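Local coordinates for protein probable tRNA pseudouridine synthase D (Methanosarcina mazei, PDB 1Z2Z) that probably isomerises uridine 13 of transfer RNAs to pseudouridine, as a member of the TruD family of pseudouridine synthases, at residues E31-V35 / D134-R140; S80-K85 / S124-L130; G165-F169 / T424-E428; E297-F303 / K314-S320. All coordinates share one frame; numbering follows the deposited sequence.

Interaction 1 (E31-V35 / D134-R140); sequences EDFIV and DFRITVR
Phe33 and Ile137 lie side by side on neighbouring antiparallel strands of the mixed sheet that forms the catalytic core of pseudouridine synthases. They illustrate a principle: residues paired across two antiparallel strands put their side chains on the same face of the sheet, and this pair is of the non-hydrogen-bonded kind. CG1 of Ile137 sits over one face of the Phe33 ring, 3.9 Å from the ring centroid, in a CH-pi contact. The ring gets there because its CG stands roughly anti to the backbone N (chi1 -151°), which swings it toward the partner strand. Phe135 runs alongside in the same direction: its CE2 meets CG2 of Val35 at 3.7 Å, while Phe33 CE2 comes to the edge of the Phe135 ring. Phe33 also touches Asp86, the predicted nucleophile, so this packing lies next to the probable active site. On the reverse face Ile34 and Arg136 form a hydrogen-bonded pair and touch through their CB atoms; the guanidinium of Arg136 continues to Glu413.

Just before strand 33-39 begins, Asp32 crosses Arg140 of the partner strand at about a right angle, with carboxylate and guanidinium planes 41° apart. NE of Arg140 meets the syn side of Asp32 OD1 at 2.6 Å, and NH1 adds a weak bond to OD2. With an alanine for this arginine, the buried carboxylate of Asp32 would probably lose its charge partner, and the methyl of Thr138 the guanidinium face it lies against. Next to this salt bridge, one water donates to both Asp32 O and Thr138 O, at 2.8 Å from each.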
loop_
_atom_site.group_PDB
_atom_site.type_symbol
_atom_site.label_atom_id
_atom_site.label_comp_id
_atom_site.label_asym_id
_atom_site.label_seq_id
_atom_site.Cartn_x
_atom_site.Cartn_y
_atom_site.Cartn_z
ATOM N N GLU A 31 -1.366 9.329 20.455
ATOM C CA GLU A 31 0.089 9.269 20.454
ATOM C C GLU A 31 0.692 7.867 20.210
ATOM O O GLU A 31 1.910 7.722 20.148
ATOM C CB GLU A 31 0.662 9.843 21.760
ATOM C CG GLU A 31 0.558 11.364 21.913
ATOM C CD GLU A 31 -0.878 11.851 22.073
ATOM O OE1 GLU A 31 -1.745 11.040 22.489
ATOM O OE2 GLU A 31 -1.136 13.051 21.797
ATOM N N ASP A 32 -0.136 6.836 20.065
ATOM C CA ASP A 32 0.397 5.490 19.842
ATOM C C ASP A 32 0.820 5.251 18.398
ATOM O O ASP A 32 1.263 4.152 18.032
ATOM C CB ASP A 32 -0.620 4.421 20.250
ATOM C CG ASP A 32 -0.609 4.143 21.749
ATOM O OD1 ASP A 32 -1.409 3.294 22.193
ATOM O OD2 ASP A 32 0.198 4.772 22.474
ATOM N N PHE A 33 0.682 6.285 17.579
ATOM C CA PHE A 33 1.056 6.193 16.176
ATOM C C PHE A 33 1.663 7.509 15.732
ATOM O O PHE A 33 0.964 8.372 15.210
ATOM C CB PHE A 33 -0.166 5.878 15.311
ATOM C CG PHE A 33 0.168 5.110 14.068
ATOM C CD1 PHE A 33 0.076 3.722 14.050
ATOM C CD2 PHE A 33 0.625 5.762 12.935
ATOM C CE1 PHE A 33 0.439 2.996 12.923
ATOM C CE2 PHE A 33 0.993 5.045 11.801
ATOM C CZ PHE A 33 0.899 3.659 11.798
ATOM N N ILE A 34 2.963 7.663 15.933
ATOM C CA ILE A 34 3.612 8.896 15.545
ATOM C C ILE A 34 4.307 8.760 14.203
ATOM O O ILE A 34 5.101 7.848 13.989
ATOM C CB ILE A 34 4.590 9.339 16.629
ATOM C CG1 ILE A 34 3.783 9.587 17.922
ATOM C CG2 ILE A 34 5.374 10.562 16.172
ATOM C CD1 ILE A 34 4.555 10.180 19.074
ATOM N N VAL A 35 3.978 9.665 13.290
ATOM C CA VAL A 35 4.550 9.650 11.950
ATOM C C VAL A 35 5.154 11.003 11.635
ATOM O O VAL A 35 4.422 11.973 11.467
ATOM C CB VAL A 35 3.478 9.380 10.900
ATOM C CG1 VAL A 35 4.108 9.317 9.535
ATOM C CG2 VAL A 35 2.736 8.120 11.228
ATOM N N ASP A 134 9.380 8.799 9.161
ATOM C CA ASP A 134 9.835 8.171 10.403
ATOM C C ASP A 134 8.599 7.715 11.145
ATOM O O ASP A 134 7.620 8.461 11.244
ATOM C CB ASP A 134 10.574 9.171 11.273
ATOM C CG ASP A 134 12.024 9.233 10.950
ATOM O OD1 ASP A 134 12.700 10.199 11.374
ATOM O OD2 ASP A 134 12.492 8.291 10.272
ATOM N N PHE A 135 8.643 6.496 11.666
ATOM C CA PHE A 135 7.518 5.949 12.403
ATOM C C PHE A 135 7.898 5.655 13.838
ATOM O O PHE A 135 9.071 5.446 14.164
ATOM C CB PHE A 135 6.991 4.667 11.760
ATOM C CG PHE A 135 6.278 4.888 10.456
ATOM C CD1 PHE A 135 6.958 4.758 9.240
ATOM C CD2 PHE A 135 4.928 5.212 10.437
ATOM C CE1 PHE A 135 6.307 4.946 8.019
ATOM C CE2 PHE A 135 4.256 5.402 9.235
ATOM C CZ PHE A 135 4.951 5.267 8.015
ATOM N N ARG A 136 6.880 5.646 14.688
ATOM C CA ARG A 136 7.000 5.384 16.117
ATOM C C ARG A 136 5.647 4.797 16.492
ATOM O O ARG A 136 4.789 5.510 17.003
ATOM C CB ARG A 136 7.216 6.700 16.859
ATOM C CG ARG A 136 7.122 6.609 18.365
ATOM C CD ARG A 136 8.495 6.487 18.975
ATOM N NE ARG A 136 8.439 6.218 20.408
ATOM C CZ ARG A 136 9.513 6.095 21.184
ATOM N NH1 ARG A 136 9.371 5.847 22.479
ATOM N NH2 ARG A 136 10.730 6.230 20.669
ATOM N N ILE A 137 5.447 3.512 16.212
ATOM C CA ILE A 137 4.178 2.858 16.509
ATOM C C ILE A 137 4.233 2.156 17.855
ATOM O O ILE A 137 5.304 1.777 18.316
ATOM C CB ILE A 137 3.812 1.846 15.403
ATOM C CG1 ILE A 137 3.829 2.561 14.052
ATOM C CG2 ILE A 137 2.431 1.245 15.654
ATOM C CD1 ILE A 137 3.591 1.645 12.875
ATOM N N THR A 138 3.077 1.996 18.486
ATOM C CA THR A 138 2.989 1.351 19.790
ATOM C C THR A 138 1.883 0.310 19.796
ATOM O O THR A 138 0.720 0.643 19.584
ATOM C CB THR A 138 2.668 2.372 20.885
ATOM O OG1 THR A 138 3.760 3.290 21.015
ATOM C CG2 THR A 138 2.415 1.668 22.219
ATOM N N VAL A 139 2.248 -0.944 20.043
ATOM C CA VAL A 139 1.276 -2.025 20.093
ATOM C C VAL A 139 0.979 -2.182 21.586
ATOM O O VAL A 139 1.901 -2.152 22.406
ATOM C CB VAL A 139 1.873 -3.356 19.501
ATOM C CG1 VAL A 139 0.770 -4.366 19.237
ATOM C CG2 VAL A 139 2.633 -3.074 18.207
ATOM N N ARG A 140 -0.300 -2.312 21.938
ATOM C CA ARG A 140 -0.736 -2.463 23.338
ATOM C C ARG A 140 -1.677 -3.658 23.530
ATOM O O ARG A 140 -2.312 -4.114 22.581
ATOM C CB ARG A 140 -1.476 -1.200 23.814
ATOM C CG ARG A 140 -0.639 0.052 23.950
ATOM C CD ARG A 140 -1.486 1.187 24.495
ATOM N NE ARG A 140 -0.745 2.445 24.601
ATOM C CZ ARG A 140 0.285 2.649 25.418
ATOM N NH1 ARG A 140 0.897 3.821 25.440
ATOM N NH2 ARG A 140 0.711 1.684 26.217
HETATM O O HOH W 1 -0.651 2.108 17.586
#

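Interaction 2 (S80-K85 / S124-L130); sequences SVAGTK and SVELGDL
Ser124 opens the loop segment 124-130 beside Ser80, and its OG donates to Glu126 OE2 on the anti lone pair of that oxygen, tying the start of the loop to itself. Val125 makes the first firm link to segment 80-85: its carbonyl O accepts the hydroxyl of Ser80. That hydroxyl lies between the backbone N and the carbonyl carbon of its own residue (chi1 68°), which turns it to the loop. The valine also directs its side chain at the other segment, where CG1 rests 4.0 Å from CB of Ala82.

Glu126 then begins a type II beta turn that ends at Asp129. Leu127, at the second position, bends its CD2 back over the carbonyl oxygens of Val81 and Ala82, 3.6 Å from Ala82 O. Gly128 follows with backbone angles that by themselves call for glycine, and its N donates to Ala82 O at 2.9 Å, in the carbonyl plane and on a lone pair. At Asp129 the chain makes an inverse gamma turn, and the Asp129 carboxylate forms a salt bridge with Arg41 through OD2, which also takes a weak bond from Glu126 N.

Leu130 completes the walk. Its CB lies 4.1 Å from Ala82 CB, so the small methyl is packed against both Val125 and Leu130. Its CD1 meets NZ of Lys85 tip to tip at 3.4 Å, although the amine finds its salt bridge with Glu37. The loop that holds this type II turn joins strand 113-121 to strand 130-142, and the turn packs on the chain that leads from strand 79-81 to Asp86, the predicted nucleophile.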
loop_
_atom_site.group_PDB
_atom_site.type_symbol
_atom_site.label_atom_id
_atom_site.label_comp_id
_atom_site.label_asym_id
_atom_site.label_seq_id
_atom_site.Cartn_x
_atom_site.Cartn_y
_atom_site.Cartn_z
ATOM N N SER A 80 -1.212 22.648 -0.223
ATOM C CA SER A 80 -0.905 21.266 -0.593
ATOM C C SER A 80 0.106 20.544 0.268
ATOM O O SER A 80 0.974 21.137 0.910
ATOM C CB SER A 80 -0.511 21.120 -2.092
ATOM O OG SER A 80 0.719 21.720 -2.445
ATOM N N VAL A 81 -0.047 19.230 0.277
ATOM C CA VAL A 81 0.796 18.363 1.057
ATOM C C VAL A 81 1.668 17.493 0.143
ATOM O O VAL A 81 1.379 17.325 -1.053
ATOM C CB VAL A 81 -0.100 17.493 1.958
ATOM C CG1 VAL A 81 -0.845 18.373 2.925
ATOM C CG2 VAL A 81 -1.118 16.726 1.115
ATOM N N ALA A 82 2.749 16.969 0.713
ATOM C CA ALA A 82 3.665 16.099 -0.008
ATOM C C ALA A 82 3.091 14.685 0.020
ATOM O O ALA A 82 3.263 13.911 -0.924
ATOM C CB ALA A 82 5.025 16.129 0.652
ATOM N N GLY A 83 2.389 14.370 1.111
ATOM C CA GLY A 83 1.771 13.063 1.286
ATOM C C GLY A 83 0.753 13.063 2.417
ATOM O O GLY A 83 1.008 13.624 3.474
ATOM N N THR A 84 -0.393 12.427 2.228
ATOM C CA THR A 84 -1.393 12.434 3.281
ATOM C C THR A 84 -1.146 11.519 4.489
ATOM O O THR A 84 -1.189 10.298 4.377
ATOM C CB THR A 84 -2.768 12.134 2.706
ATOM O OG1 THR A 84 -3.122 13.164 1.776
ATOM C CG2 THR A 84 -3.809 12.099 3.815
ATOM N N LYS A 85 -0.917 12.120 5.656
ATOM C CA LYS A 85 -0.666 11.352 6.868
ATOM C C LYS A 85 -1.975 10.915 7.514
ATOM O O LYS A 85 -3.027 11.541 7.322
ATOM C CB LYS A 85 0.154 12.174 7.857
ATOM C CG LYS A 85 1.215 13.037 7.216
ATOM C CD LYS A 85 2.291 12.232 6.513
ATOM C CE LYS A 85 3.157 13.142 5.637
ATOM N NZ LYS A 85 4.432 12.508 5.158
ATOM N N SER A 124 5.445 25.310 -5.075
ATOM C CA SER A 124 4.499 24.749 -4.138
ATOM C C SER A 124 4.993 23.370 -3.786
ATOM O O SER A 124 5.878 22.836 -4.456
ATOM C CB SER A 124 3.152 24.594 -4.801
ATOM O OG SER A 124 3.293 23.681 -5.872
ATOM N N VAL A 125 4.392 22.788 -2.752
ATOM C CA VAL A 125 4.746 21.456 -2.282
ATOM C C VAL A 125 3.867 20.407 -2.966
ATOM O O VAL A 125 2.704 20.240 -2.623
ATOM C CB VAL A 125 4.600 21.396 -0.749
ATOM C CG1 VAL A 125 4.831 19.994 -0.257
ATOM C CG2 VAL A 125 5.614 22.326 -0.107
ATOM N N GLU A 126 4.419 19.693 -3.938
ATOM C CA GLU A 126 3.623 18.700 -4.657
ATOM C C GLU A 126 3.700 17.272 -4.088
ATOM O O GLU A 126 4.640 16.916 -3.383
ATOM C CB GLU A 126 4.040 18.706 -6.133
ATOM C CG GLU A 126 3.849 20.039 -6.847
ATOM C CD GLU A 126 2.388 20.429 -7.003
ATOM O OE1 GLU A 126 1.576 19.578 -7.417
ATOM O OE2 GLU A 126 2.040 21.598 -6.721
ATOM N N LEU A 127 2.692 16.463 -4.376
ATOM C CA LEU A 127 2.711 15.089 -3.912
ATOM C C LEU A 127 4.018 14.473 -4.337
ATOM O O LEU A 127 4.340 14.471 -5.522
ATOM C CB LEU A 127 1.602 14.293 -4.560
ATOM C CG LEU A 127 0.231 14.684 -4.040
ATOM C CD1 LEU A 127 -0.788 13.960 -4.865
ATOM C CD2 LEU A 127 0.094 14.323 -2.557
ATOM N N GLY A 128 4.779 13.944 -3.395
ATOM C CA GLY A 128 6.035 13.347 -3.780
ATOM C C GLY A 128 7.223 14.110 -3.256
ATOM O O GLY A 128 8.303 13.542 -3.161
ATOM N N ASP A 129 7.056 15.379 -2.900
ATOM C CA ASP A 129 8.200 16.134 -2.405
ATOM C C ASP A 129 8.698 15.722 -1.029
ATOM O O ASP A 129 8.944 16.581 -0.203
ATOM C CB ASP A 129 7.905 17.631 -2.360
ATOM C CG ASP A 129 7.677 18.234 -3.729
ATOM O OD1 ASP A 129 7.365 17.474 -4.683
ATOM O OD2 ASP A 129 7.789 19.480 -3.833
ATOM N N LEU A 130 8.832 14.434 -0.748
ATOM C CA LEU A 130 9.368 14.038 0.552
ATOM C C LEU A 130 10.181 12.769 0.330
ATOM O O LEU A 130 9.923 12.013 -0.607
ATOM C CB LEU A 130 8.254 13.761 1.572
ATOM C CG LEU A 130 7.640 12.356 1.544
ATOM C CD1 LEU A 130 6.783 12.133 2.765
ATOM C CD2 LEU A 130 6.845 12.176 0.267
#

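Interaction 3 (G165-F169 / T424-E428)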
loop_
_atom_site.group_PDB
_atom_site.type_symbol
_atom_site.label_atom_id
_atom_site.label_comp_id
_atom_site.label_asym_id
_atom_site.label_seq_id
_atom_site.Cartn_x
_atom_site.Cartn_y
_atom_site.Cartn_z
ATOM N N GLY A 165 15.033 -7.357 5.740
ATOM C CA GLY A 165 13.895 -6.526 6.088
ATOM C C GLY A 165 12.630 -7.361 6.101
ATOM O O GLY A 165 12.640 -8.501 6.576
ATOM N N VAL A 166 11.542 -6.806 5.576
ATOM C CA VAL A 166 10.275 -7.526 5.528
ATOM C C VAL A 166 9.854 -7.682 4.066
ATOM O O VAL A 166 10.232 -6.878 3.220
ATOM C CB VAL A 166 9.183 -6.797 6.386
ATOM C CG1 VAL A 166 9.770 -6.442 7.743
ATOM C CG2 VAL A 166 8.661 -5.559 5.693
ATOM N N PRO A 167 9.100 -8.743 3.742
ATOM C CA PRO A 167 8.675 -8.943 2.355
ATOM C C PRO A 167 7.909 -7.775 1.797
ATOM O O PRO A 167 7.172 -7.106 2.514
ATOM C CB PRO A 167 7.842 -10.228 2.416
ATOM C CG PRO A 167 7.358 -10.263 3.822
ATOM C CD PRO A 167 8.558 -9.798 4.610
ATOM N N ASN A 168 8.094 -7.526 0.510
ATOM C CA ASN A 168 7.408 -6.421 -0.124
ATOM C C ASN A 168 6.018 -6.810 -0.617
ATOM O O ASN A 168 5.670 -6.569 -1.775
ATOM C CB ASN A 168 8.231 -5.883 -1.288
ATOM C CG ASN A 168 7.810 -4.489 -1.678
ATOM O OD1 ASN A 168 8.058 -3.540 -0.928
ATOM N ND2 ASN A 168 7.138 -4.353 -2.833
ATOM N N PHE A 169 5.226 -7.406 0.272
ATOM C CA PHE A 169 3.860 -7.844 -0.048
ATOM C C PHE A 169 2.909 -6.692 -0.378
ATOM O O PHE A 169 3.104 -5.562 0.075
ATOM C CB PHE A 169 3.269 -8.619 1.132
ATOM C CG PHE A 169 3.763 -10.041 1.258
ATOM C CD1 PHE A 169 3.473 -10.985 0.279
ATOM C CD2 PHE A 169 4.467 -10.447 2.389
ATOM C CE1 PHE A 169 3.875 -12.311 0.428
ATOM C CE2 PHE A 169 4.873 -11.772 2.545
ATOM C CZ PHE A 169 4.576 -12.704 1.565
ATOM N N THR A 424 3.039 -3.058 6.300
ATOM C CA THR A 424 3.928 -4.066 5.761
ATOM C C THR A 424 5.012 -4.455 6.764
ATOM O O THR A 424 5.556 -5.555 6.713
ATOM C CB THR A 424 4.576 -3.566 4.480
ATOM O OG1 THR A 424 3.558 -3.378 3.490
ATOM C CG2 THR A 424 5.597 -4.564 3.986
ATOM N N VAL A 425 5.319 -3.555 7.685
ATOM C CA VAL A 425 6.337 -3.837 8.671
ATOM C C VAL A 425 5.700 -4.466 9.891
ATOM O O VAL A 425 6.245 -5.405 10.470
ATOM C CB VAL A 425 7.063 -2.546 9.102
ATOM C CG1 VAL A 425 8.041 -2.843 10.223
ATOM C CG2 VAL A 425 7.788 -1.935 7.908
ATOM N N LEU A 426 4.540 -3.942 10.271
ATOM C CA LEU A 426 3.808 -4.406 11.440
ATOM C C LEU A 426 3.337 -5.848 11.357
ATOM O O LEU A 426 3.406 -6.576 12.340
ATOM C CB LEU A 426 2.612 -3.495 11.679
ATOM C CG LEU A 426 2.968 -2.079 12.127
ATOM C CD1 LEU A 426 1.682 -1.290 12.291
ATOM C CD2 LEU A 426 3.751 -2.107 13.435
ATOM N N ARG A 427 2.857 -6.255 10.188
ATOM C CA ARG A 427 2.378 -7.617 9.998
ATOM C C ARG A 427 3.383 -8.684 10.483
ATOM O O ARG A 427 2.991 -9.668 11.102
ATOM C CB ARG A 427 2.042 -7.839 8.524
ATOM C CG ARG A 427 1.248 -9.103 8.255
ATOM C CD ARG A 427 0.975 -9.281 6.761
ATOM N NE ARG A 427 1.969 -10.144 6.137
ATOM C CZ ARG A 427 1.880 -11.470 6.073
ATOM N NH1 ARG A 427 0.836 -12.104 6.585
ATOM N NH2 ARG A 427 2.854 -12.166 5.514
ATOM N N GLU A 428 4.674 -8.500 10.218
ATOM C CA GLU A 428 5.661 -9.484 10.658
ATOM C C GLU A 428 5.858 -9.447 12.175
ATOM O O GLU A 428 6.359 -10.405 12.767
ATOM C CB GLU A 428 7.014 -9.268 9.959
ATOM C CG GLU A 428 6.981 -9.397 8.432
ATOM C CD GLU A 428 6.537 -10.772 7.936
ATOM O OE1 GLU A 428 5.625 -10.813 7.070
ATOM O OE2 GLU A 428 7.093 -11.804 8.398
#
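Glu428, on the helix 423-430, reaches back over Val166 and Pro167 of the short strand 165-167, a plain case of helix-on-strand packing in which the two axes stand 95° apart. From CB, its CG is set anti to the carbonyl carbon (chi1 -61°), which carries the chain toward the strand, where CG passes CB of Val166 at 4.0 Å. A bend at chi2 brings CD to 4.0 Å from CD of Pro167. At the tip the two oxygens part: OE1 lies 3.7 Å from Pro167 CG and pairs with Arg427 NH2 of its own helix, while OE2 accepts from Thr17 N. A leucine in its place would probably leave Thr17 N without its acceptor and Arg427 without this neighbouring charge.

Arg427 NH2 is hydrogen-bonded to Leu14 O and NH1 forms a salt bridge with Glu7; NH2 also comes to 3.6 Å from Phe169 CE2, the ring and guanidinium planes 89° apart. Phe169, just past the strand, packs on helix 263-287 as well. One turn earlier on the helix, Thr424 CG2 meets Val166 CG2 at 3.6 Å and Pro167 O at 3.3 Å.

Interaction 4 (E297-F303 / K314-S320); sequences EGDIVCF and KTEKVTS
Phe303 turns its ring rim to Glu316: CB of the glutamate lies in the ring plane at the edge, 3.4 Å from CE2. The phenylalanine CG stands anti to its carbonyl carbon (chi1 -48°), which carries the ring across to the other segment, whereas the Glu316 chain is extended beyond CG and crosses the ring obliquely. Beside them Thr315 CB lies close to Val301 O, and CG2, anti to the carbonyl carbon, comes equally near.

The two segments run roughly antiparallel, with ten residues between them in the chain; strand 301-302 on the first pairs with strand 336-337 in the TRUD region. Across the contact, Val301 N donates to Glu316 O at 3.2 Å, and Gly298 N donates to Val318 O at 2.7 Å. Positive phi at Gly298 favours glycine there.

Val318 places CG1 between its backbone N and carbonyl carbon (chi1 44°), a branch that meets CB of Asp299 at 3.4 Å; Val318 also touches Val323 and Met326 of helix 323-330. Lys317 is fully extended and lays its CG 3.7 Å from Ile300 CG1 on the way to Ser350. At the outer end Ser320 OG gives a weak hydrogen bond, 2.8 Å long, to Glu297 OE1.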
loop_
_atom_site.group_PDB
_atom_site.type_symbol
_atom_site.label_atom_id
_atom_site.label_comp_id
_atom_site.label_asym_id
_atom_site.label_seq_id
_atom_site.Cartn_x
_atom_site.Cartn_y
_atom_site.Cartn_z
ATOM N N GLU A 297 21.043 -18.767 -9.302
ATOM C CA GLU A 297 21.143 -18.853 -10.748
ATOM C C GLU A 297 19.844 -18.440 -11.431
ATOM O O GLU A 297 18.783 -19.009 -11.172
ATOM C CB GLU A 297 21.533 -20.269 -11.175
ATOM C CG GLU A 297 22.941 -20.676 -10.773
ATOM C CD GLU A 297 23.293 -22.068 -11.249
ATOM O OE1 GLU A 297 24.452 -22.493 -11.051
ATOM O OE2 GLU A 297 22.407 -22.739 -11.821
ATOM N N GLY A 298 19.940 -17.443 -12.305
ATOM C CA GLY A 298 18.776 -16.962 -13.028
ATOM C C GLY A 298 17.727 -16.353 -12.122
ATOM O O GLY A 298 16.535 -16.562 -12.332
ATOM N N ASP A 299 18.176 -15.588 -11.129
ATOM C CA ASP A 299 17.289 -14.945 -10.163
ATOM C C ASP A 299 16.611 -13.671 -10.709
ATOM O O ASP A 299 15.458 -13.391 -10.367
ATOM C CB ASP A 299 18.078 -14.608 -8.881
ATOM C CG ASP A 299 17.334 -14.992 -7.598
ATOM O OD1 ASP A 299 16.089 -15.076 -7.617
ATOM O OD2 ASP A 299 17.996 -15.192 -6.559
ATOM N N ILE A 300 17.319 -12.920 -11.557
ATOM C CA ILE A 300 16.834 -11.655 -12.152
ATOM C C ILE A 300 16.738 -10.536 -11.119
ATOM O O ILE A 300 15.872 -10.552 -10.247
ATOM C CB ILE A 300 15.436 -11.784 -12.833
ATOM C CG1 ILE A 300 15.534 -12.621 -14.105
ATOM C CG2 ILE A 300 14.911 -10.402 -13.225
ATOM C CD1 ILE A 300 14.224 -12.729 -14.856
ATOM N N VAL A 301 17.623 -9.554 -11.226
ATOM C CA VAL A 301 17.608 -8.443 -10.288
ATOM C C VAL A 301 17.325 -7.113 -11.001
ATOM O O VAL A 301 17.079 -7.086 -12.213
ATOM C CB VAL A 301 18.959 -8.363 -9.494
ATOM C CG1 VAL A 301 19.260 -9.710 -8.852
ATOM C CG2 VAL A 301 20.110 -7.953 -10.413
ATOM N N CYS A 302 17.321 -6.024 -10.234
ATOM C CA CYS A 302 17.104 -4.680 -10.773
ATOM C C CYS A 302 18.131 -3.766 -10.111
ATOM O O CYS A 302 18.745 -4.122 -9.100
ATOM C CB CYS A 302 15.670 -4.166 -10.498
ATOM S SG CYS A 302 15.311 -3.528 -8.808
ATOM N N PHE A 303 18.331 -2.597 -10.703
ATOM C CA PHE A 303 19.286 -1.636 -10.185
ATOM C C PHE A 303 18.552 -0.321 -10.046
ATOM O O PHE A 303 17.471 -0.152 -10.611
ATOM C CB PHE A 303 20.447 -1.468 -11.167
ATOM C CG PHE A 303 21.020 -2.764 -11.638
ATOM C CD1 PHE A 303 21.938 -3.459 -10.853
ATOM C CD2 PHE A 303 20.597 -3.325 -12.840
ATOM C CE1 PHE A 303 22.414 -4.705 -11.250
ATOM C CE2 PHE A 303 21.064 -4.567 -13.247
ATOM C CZ PHE A 303 21.979 -5.261 -12.453
ATOM N N LYS A 314 15.719 -1.496 -16.405
ATOM C CA LYS A 314 17.003 -2.147 -16.615
ATOM C C LYS A 314 17.153 -3.321 -15.644
ATOM O O LYS A 314 17.496 -3.136 -14.474
ATOM C CB LYS A 314 18.125 -1.126 -16.395
ATOM C CG LYS A 314 17.776 0.297 -16.867
ATOM C CD LYS A 314 17.703 0.423 -18.393
ATOM C CE LYS A 314 19.057 0.790 -18.994
ATOM N NZ LYS A 314 20.122 -0.223 -18.732
ATOM N N THR A 315 16.890 -4.529 -16.140
ATOM C CA THR A 315 16.982 -5.734 -15.324
ATOM C C THR A 315 17.967 -6.761 -15.858
ATOM O O THR A 315 17.676 -7.459 -16.827
ATOM C CB THR A 315 15.614 -6.426 -15.191
ATOM O OG1 THR A 315 14.996 -6.517 -16.481
ATOM C CG2 THR A 315 14.717 -5.653 -14.247
ATOM N N GLU A 316 19.128 -6.853 -15.209
ATOM C CA GLU A 316 20.165 -7.809 -15.593
ATOM C C GLU A 316 19.846 -9.176 -15.002
ATOM O O GLU A 316 19.452 -9.279 -13.840
ATOM C CB GLU A 316 21.536 -7.356 -15.079
ATOM C CG GLU A 316 22.700 -8.222 -15.565
ATOM C CD GLU A 316 24.059 -7.695 -15.128
ATOM O OE1 GLU A 316 24.318 -6.482 -15.305
ATOM O OE2 GLU A 316 24.878 -8.495 -14.619
ATOM N N LYS A 317 20.026 -10.226 -15.796
ATOM C CA LYS A 317 19.753 -11.579 -15.323
ATOM C C LYS A 317 21.029 -12.253 -14.809
ATOM O O LYS A 317 22.018 -12.364 -15.535
ATOM C CB LYS A 317 19.130 -12.402 -16.453
ATOM C CG LYS A 317 18.564 -13.731 -16.009
ATOM C CD LYS A 317 17.687 -14.308 -17.095
ATOM C CE LYS A 317 16.887 -15.493 -16.595
ATOM N NZ LYS A 317 15.902 -15.911 -17.632
ATOM N N VAL A 318 21.004 -12.690 -13.554
ATOM C CA VAL A 318 22.160 -13.349 -12.948
ATOM C C VAL A 318 22.328 -14.787 -13.450
ATOM O O VAL A 318 21.342 -15.502 -13.642
ATOM C CB VAL A 318 22.050 -13.353 -11.391
ATOM C CG1 VAL A 318 20.646 -13.730 -10.977
ATOM C CG2 VAL A 318 23.059 -14.333 -10.786
ATOM N N THR A 319 23.576 -15.198 -13.676
ATOM C CA THR A 319 23.870 -16.550 -14.149
ATOM C C THR A 319 24.814 -17.285 -13.204
ATOM O O THR A 319 25.110 -16.808 -12.107
ATOM C CB THR A 319 24.507 -16.550 -15.556
ATOM O OG1 THR A 319 25.647 -15.687 -15.561
ATOM C CG2 THR A 319 23.504 -16.088 -16.604
ATOM N N SER A 320 25.287 -18.448 -13.642
ATOM C CA SER A 320 26.179 -19.271 -12.835
ATOM C C SER A 320 27.560 -18.661 -12.659
ATOM O O SER A 320 28.352 -19.128 -11.841
ATOM C CB SER A 320 26.311 -20.660 -13.462
ATOM O OG SER A 320 25.052 -21.308 -13.530
#

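In the fold
Interactions 1 and 3 are buried, whereas interactions 2 and 4 are partly open to solvent, and their chemistry follows. Interaction 1 combines regular strand pairing with aromatic packing and a salt bridge, while interaction 3 relies on side-chain packing between a helix and a strand; the two meet where Ile137 CD1 touches Leu426 CD1 at 3.5 Å. Interactions 1 and 2 reach the same sheet, and interaction 2 is nested within the chain loop that interaction 1 closes; both of its hydrogen bonds end on backbone carbonyls. Interaction 4, nested likewise within interaction 3, joins two mostly irregular segments by two backbone hydrogen bonds, a weak side-chain one and mixed packing, and buries the most surface of the four.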